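Local atomic coordinates of 4-aminobutyrate transaminase (Acinetobacter baumannii, PDB entry 6WOP), a protein that probably catalyses the pyridoxal 5'-phosphate-dependent transfer of the amino group of 4-aminobutyrate to 2-oxoglutarate, as a class-III aminotransferase. Residues A7-K12 against M23-A28; A358-T363 against Y387-R392. All blocks are in the same frame, centred on the assembly; numbering follows the deposited sequence.

Contact 1: residues A7-K12 against M23-A28; sequences ALNARK and MCQWYA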
loop_
_atom_site.group_PDB
_atom_site.type_symbol
_atom_site.label_atom_id
_atom_site.label_comp_id
_atom_site.label_asym_id
_atom_site.label_seq_id
_atom_site.Cartn_x
_atom_site.Cartn_y
_atom_site.Cartn_z
ATOM N N ALA A 7 13.612 -42.246 12.148
ATOM C CA ALA A 7 13.157 -41.694 13.432
ATOM C C ALA A 7 13.362 -40.181 13.502
ATOM O O ALA A 7 12.495 -39.428 13.996
ATOM C CB ALA A 7 13.882 -42.392 14.589
ATOM N N LEU A 8 14.479 -39.700 12.956
ATOM C CA LEU A 8 14.733 -38.271 12.982
ATOM C C LEU A 8 13.811 -37.501 12.055
ATOM O O LEU A 8 13.407 -36.364 12.359
ATOM C CB LEU A 8 16.174 -38.026 12.554
ATOM C CG LEU A 8 17.109 -37.458 13.573
ATOM C CD1 LEU A 8 18.482 -37.349 12.936
ATOM C CD2 LEU A 8 16.536 -36.088 13.950
ATOM N N ASN A 9 13.522 -38.039 10.882
ATOM C CA ASN A 9 12.609 -37.282 10.029
ATOM C C ASN A 9 11.192 -37.295 10.596
ATOM O O ASN A 9 10.460 -36.322 10.409
ATOM C CB ASN A 9 12.662 -37.798 8.584
ATOM C CG ASN A 9 13.870 -37.191 7.786
ATOM O OD1 ASN A 9 14.173 -35.965 7.872
ATOM N ND2 ASN A 9 14.549 -38.037 7.024
ATOM N N ALA A 10 10.776 -38.360 11.293
ATOM C CA ALA A 10 9.486 -38.296 11.999
ATOM C C ALA A 10 9.512 -37.207 13.088
ATOM O O ALA A 10 8.537 -36.468 13.273
ATOM C CB ALA A 10 9.134 -39.651 12.625
ATOM N N ARG A 11 10.600 -37.107 13.841
ATOM C CA ARG A 11 10.664 -36.045 14.849
ATOM C C ARG A 11 10.588 -34.675 14.188
ATOM O O ARG A 11 9.916 -33.763 14.693
ATOM C CB ARG A 11 11.973 -36.138 15.656
ATOM C CG ARG A 11 11.870 -37.249 16.715
ATOM C CD ARG A 11 13.296 -37.545 17.289
ATOM N NE ARG A 11 13.898 -36.330 17.854
ATOM C CZ ARG A 11 15.199 -36.193 18.080
ATOM N NH1 ARG A 11 16.064 -37.169 17.787
ATOM N NH2 ARG A 11 15.652 -35.094 18.641
ATOM N N LYS A 12 11.298 -34.507 13.069
ATOM C CA LYS A 12 11.257 -33.225 12.355
ATOM C C LYS A 12 9.832 -32.834 12.021
ATOM O O LYS A 12 9.418 -31.680 12.209
ATOM C CB LYS A 12 12.074 -33.302 11.080
ATOM C CG LYS A 12 12.159 -31.951 10.322
ATOM C CD LYS A 12 13.000 -32.142 9.034
ATOM C CE LYS A 12 12.083 -32.111 7.831
ATOM N NZ LYS A 12 12.363 -33.265 6.956
ATOM N N MET A 23 15.807 -30.008 1.734
ATOM C CA MET A 23 16.119 -30.792 0.549
ATOM C C MET A 23 16.718 -32.156 0.880
ATOM O O MET A 23 16.267 -33.164 0.337
ATOM C CB MET A 23 17.048 -30.033 -0.405
ATOM C CG MET A 23 17.288 -30.783 -1.789
ATOM S SD MET A 23 18.980 -30.571 -2.386
ATOM C CE MET A 23 19.016 -28.833 -2.175
ATOM N N CYS A 24 17.761 -32.217 1.703
ATOM C CA CYS A 24 18.419 -33.511 1.911
ATOM C C CYS A 24 17.633 -34.330 2.936
ATOM O O CYS A 24 17.158 -33.805 3.943
ATOM C CB CYS A 24 19.859 -33.326 2.408
ATOM S SG CYS A 24 21.045 -32.924 1.151
ATOM N N GLN A 25 17.561 -35.646 2.693
ATOM C CA GLN A 25 16.862 -36.540 3.621
ATOM C C GLN A 25 17.772 -36.964 4.777
ATOM O O GLN A 25 17.295 -37.490 5.810
ATOM C CB GLN A 25 16.367 -37.775 2.855
ATOM C CG GLN A 25 15.377 -37.422 1.777
ATOM C CD GLN A 25 14.308 -36.492 2.353
ATOM O OE1 GLN A 25 14.250 -35.299 2.016
ATOM N NE2 GLN A 25 13.509 -37.015 3.281
ATOM N N TRP A 26 19.067 -36.745 4.616
ATOM C CA TRP A 26 20.062 -37.111 5.593
ATOM C C TRP A 26 20.483 -35.856 6.345
ATOM O O TRP A 26 20.165 -34.735 5.935
ATOM C CB TRP A 26 21.236 -37.769 4.881
ATOM C CG TRP A 26 21.808 -36.967 3.779
ATOM C CD1 TRP A 26 21.450 -36.990 2.448
ATOM C CD2 TRP A 26 22.885 -36.025 3.889
ATOM N NE1 TRP A 26 22.267 -36.146 1.723
ATOM C CE2 TRP A 26 23.139 -35.521 2.589
ATOM C CE3 TRP A 26 23.683 -35.591 4.955
ATOM C CZ2 TRP A 26 24.140 -34.583 2.335
ATOM C CZ3 TRP A 26 24.680 -34.638 4.704
ATOM C CH2 TRP A 26 24.901 -34.150 3.398
ATOM N N TYR A 27 21.144 -36.048 7.486
ATOM C CA TYR A 27 21.430 -34.938 8.404
ATOM C C TYR A 27 22.942 -34.748 8.517
ATOM O O TYR A 27 23.685 -35.733 8.526
ATOM C CB TYR A 27 20.846 -35.209 9.811
ATOM C CG TYR A 27 19.365 -35.109 9.823
ATOM C CD1 TYR A 27 18.548 -36.087 9.211
ATOM C CD2 TYR A 27 18.766 -34.018 10.410
ATOM C CE1 TYR A 27 17.145 -35.942 9.191
ATOM C CE2 TYR A 27 17.343 -33.869 10.396
ATOM C CZ TYR A 27 16.559 -34.837 9.801
ATOM O OH TYR A 27 15.182 -34.624 9.804
ATOM N N ALA A 28 23.400 -33.506 8.635
ATOM C CA ALA A 28 24.827 -33.265 8.675
ATOM C C ALA A 28 25.378 -33.585 10.064
ATOM O O ALA A 28 24.803 -33.215 11.101
ATOM C CB ALA A 28 25.147 -31.820 8.319
HETATM O O HOH W 1 14.863 -34.073 6.030
#
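Tyr27 and Asn9 meet through their polar ends. The Tyr27 hydroxyl donates to the amide oxygen, with OH 2.6 Å from Asn9 OD1, and stands 45° above the carbonyl plane. The amide nitrogen turns to the loop backbone, and Asn9 ND2 donates to Gln25 O at 3.1 Å. That bond is fairly straight, 160° at the hydrogen, and uses an in-plane lone pair of the carbonyl. Together the two bonds fix the rotation of the amide. The apolar part of the contact comes from Leu8, whose CD1 sits over one face of the Tyr27 ring, 4.0 Å from its centroid, as a CH-pi contact. Lys12 passes beside the phenol oxygen, with CD 3.4 Å from Tyr27 OH. Its CG is anti to the backbone N (chi1 -176°), and the chain bends further out. A water links the two segments. It accepts from Lys12 NZ and donates to Asn9 OD1, 2.7 Å away, and to Cys24 O. A weak bond from Lys12 NZ adds to the grip on OD1. Farther out, His5 packs edge-to-face with Tyr27. Arg11 forms salt bridges with Glu85 and Glu92 of the second subunit. The contact ties helix 4-15 to the loop that leads into strand 28-32, and that loop also packs on helix 364-376 through Cys24 and on strand 35-38 through Trp26.

Contact 2: residues A358-T363 against Y387-R392; sequences AVELET and YGNVIR
The carboxylate of Glu360 and the amide of Asn389 meet with their planes 71° apart. Asn389 ND2 donates to Glu360 OE1 at 3.1 Å, on the anti side of that oxygen and tilted out of the carboxylate plane. Val390 CG2 lies over the same side of the carboxylate, 3.7 Å from Glu360 OE2. Glu360 CG stands above one face of the Asn389 amide, over its nitrogen corner, 3.4 Å from Asn389 ND2. Asn389 ND2 also donates to Leu361 O at 2.9 Å, so one nitrogen bridges a side chain and a backbone carbonyl. Both acceptors are displaced to the same side of the amide plane. Asn389 CG sits between its backbone N and carbonyl carbon (chi1 60°); the two bonds from ND2 then hold the turn of the amide.

The backbones run antiparallel. Val359 and Ile391 form the hydrogen-bonded pair, with N to O bonds in both directions, and Leu361 N continues the pattern to Asn389 O at 2.8 Å. On one face of the sheet, Val359 lies beside Ile391, and Leu361 CD1 touches Ile391 CD1 at 3.8 Å. Phe415 of helix 401-416 packs on Val359 and Leu361. On the other face, Ala358 CB meets Val390 CG1 at 3.6 Å.

Arg392, on that second face, pairs with Glu212. An arginine-glutamate pair of this kind is known from the active sites of related class-III aminotransferases. Glu360 is buried, and its OE2 forms salt bridges with Arg351 and Lys177. These positive charges, together with the N-H from Asn389, would probably stabilise the ionised carboxylate.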
loop_
_atom_site.group_PDB
_atom_site.type_symbol
_atom_site.label_atom_id
_atom_site.label_comp_id
_atom_site.label_asym_id
_atom_site.label_seq_id
_atom_site.Cartn_x
_atom_site.Cartn_y
_atom_site.Cartn_z
ATOM N N ALA A 358 26.503 -22.499 -14.130
ATOM C CA ALA A 358 25.269 -23.274 -14.126
ATOM C C ALA A 358 25.089 -23.965 -15.466
ATOM O O ALA A 358 25.509 -23.447 -16.500
ATOM C CB ALA A 358 24.050 -22.388 -13.867
ATOM N N VAL A 359 24.373 -25.093 -15.454
ATOM C CA VAL A 359 23.966 -25.793 -16.671
ATOM C C VAL A 359 22.437 -25.889 -16.690
ATOM O O VAL A 359 21.816 -26.226 -15.675
ATOM C CB VAL A 359 24.613 -27.176 -16.792
ATOM C CG1 VAL A 359 24.118 -28.128 -15.706
ATOM C CG2 VAL A 359 24.374 -27.737 -18.206
ATOM N N GLU A 360 21.826 -25.514 -17.803
ATOM C CA GLU A 360 20.368 -25.592 -17.922
ATOM C C GLU A 360 20.013 -26.804 -18.767
ATOM O O GLU A 360 20.648 -27.074 -19.807
ATOM C CB GLU A 360 19.741 -24.344 -18.555
ATOM C CG GLU A 360 18.193 -24.431 -18.621
ATOM C CD GLU A 360 17.570 -23.067 -18.787
ATOM O OE1 GLU A 360 16.395 -22.944 -19.211
ATOM O OE2 GLU A 360 18.304 -22.109 -18.531
ATOM N N LEU A 361 19.011 -27.539 -18.321
ATOM C CA LEU A 361 18.601 -28.744 -19.022
ATOM C C LEU A 361 17.226 -28.513 -19.624
ATOM O O LEU A 361 16.538 -27.550 -19.282
ATOM C CB LEU A 361 18.615 -29.960 -18.076
ATOM C CG LEU A 361 19.973 -30.412 -17.471
ATOM C CD1 LEU A 361 20.398 -29.616 -16.296
ATOM C CD2 LEU A 361 19.887 -31.836 -16.995
ATOM N N GLU A 362 16.838 -29.399 -20.530
ATOM C CA GLU A 362 15.532 -29.212 -21.161
ATOM C C GLU A 362 14.406 -29.218 -20.137
ATOM O O GLU A 362 13.478 -28.408 -20.212
ATOM C CB GLU A 362 15.296 -30.277 -22.222
ATOM C CG GLU A 362 15.370 -29.656 -23.563
ATOM C CD GLU A 362 15.491 -30.651 -24.650
ATOM O OE1 GLU A 362 14.965 -31.782 -24.456
ATOM O OE2 GLU A 362 16.110 -30.299 -25.691
ATOM N N THR A 363 14.539 -29.996 -19.085
ATOM C CA THR A 363 13.440 -30.391 -18.234
ATOM C C THR A 363 13.885 -30.469 -16.781
ATOM O O THR A 363 15.026 -30.850 -16.502
ATOM C CB THR A 363 12.989 -31.739 -18.763
ATOM O OG1 THR A 363 12.126 -31.535 -19.890
ATOM C CG2 THR A 363 12.394 -32.555 -17.750
ATOM N N TYR A 387 11.995 -22.678 -13.685
ATOM C CA TYR A 387 11.396 -23.968 -14.004
ATOM C C TYR A 387 12.132 -25.108 -13.315
ATOM O O TYR A 387 11.844 -26.277 -13.596
ATOM C CB TYR A 387 11.364 -24.177 -15.519
ATOM C CG TYR A 387 10.417 -23.196 -16.178
ATOM C CD1 TYR A 387 9.032 -23.275 -15.955
ATOM C CD2 TYR A 387 10.894 -22.174 -16.987
ATOM C CE1 TYR A 387 8.156 -22.354 -16.541
ATOM C CE2 TYR A 387 10.000 -21.238 -17.573
ATOM C CZ TYR A 387 8.649 -21.352 -17.358
ATOM O OH TYR A 387 7.794 -20.421 -17.953
ATOM N N GLY A 388 13.067 -24.786 -12.422
ATOM C CA GLY A 388 13.798 -25.823 -11.713
ATOM C C GLY A 388 14.597 -26.741 -12.608
ATOM O O GLY A 388 14.845 -27.894 -12.227
ATOM N N ASN A 389 15.024 -26.265 -13.784
ATOM C CA ASN A 389 15.750 -27.090 -14.740
ATOM C C ASN A 389 17.210 -26.688 -14.832
ATOM O O ASN A 389 17.904 -27.081 -15.770
ATOM C CB ASN A 389 15.076 -27.022 -16.113
ATOM C CG ASN A 389 15.025 -25.622 -16.657
ATOM O OD1 ASN A 389 14.998 -24.652 -15.896
ATOM N ND2 ASN A 389 15.041 -25.493 -17.963
ATOM N N VAL A 390 17.699 -25.892 -13.887
ATOM C CA VAL A 390 19.073 -25.411 -13.902
ATOM C C VAL A 390 19.814 -26.017 -12.727
ATOM O O VAL A 390 19.346 -25.933 -11.590
ATOM C CB VAL A 390 19.118 -23.882 -13.832
ATOM C CG1 VAL A 390 20.579 -23.465 -13.976
ATOM C CG2 VAL A 390 18.169 -23.259 -14.982
ATOM N N ILE A 391 20.977 -26.602 -12.977
ATOM C CA ILE A 391 21.874 -27.021 -11.889
ATOM C C ILE A 391 22.923 -25.944 -11.737
ATOM O O ILE A 391 23.600 -25.601 -12.709
ATOM C CB ILE A 391 22.536 -28.370 -12.201
ATOM C CG1 ILE A 391 21.481 -29.461 -12.341
ATOM C CG2 ILE A 391 23.663 -28.718 -11.152
ATOM C CD1 ILE A 391 22.028 -30.691 -13.031
ATOM N N ARG A 392 23.076 -25.404 -10.533
ATOM C CA ARG A 392 24.039 -24.332 -10.323
ATOM C C ARG A 392 25.150 -24.879 -9.459
ATOM O O ARG A 392 24.920 -25.793 -8.663
ATOM C CB ARG A 392 23.387 -23.118 -9.632
ATOM C CG ARG A 392 22.730 -23.517 -8.299
ATOM C CD ARG A 392 22.213 -22.269 -7.595
ATOM N NE ARG A 392 21.110 -22.566 -6.681
ATOM C CZ ARG A 392 20.631 -21.719 -5.781
ATOM N NH1 ARG A 392 21.180 -20.528 -5.641
ATOM N NH2 ARG A 392 19.606 -22.071 -5.012
#

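Contact 1 closes before contact 2 opens along the chain. Their centres lie 26 Å apart and their nearest atoms about 7 Å apart. Contact 1 lies beside a seven-stranded mixed sheet and joins it only through Ala28, where strand 28-32 begins, the outermost strand at that end within this chain. Contact 2 lies inside the sheet, between inner strands 356-361 and 390-393 toward the other end. Helix 364-376 relates them: it lies between the segments of contact 2 in sequence and packs against the loop of contact 1. The second subunit reaches contact 1, whereas no other chain of the assembly touches contact 2. Contact 1 thus lies at a subunit interface, contact 2 within one chain.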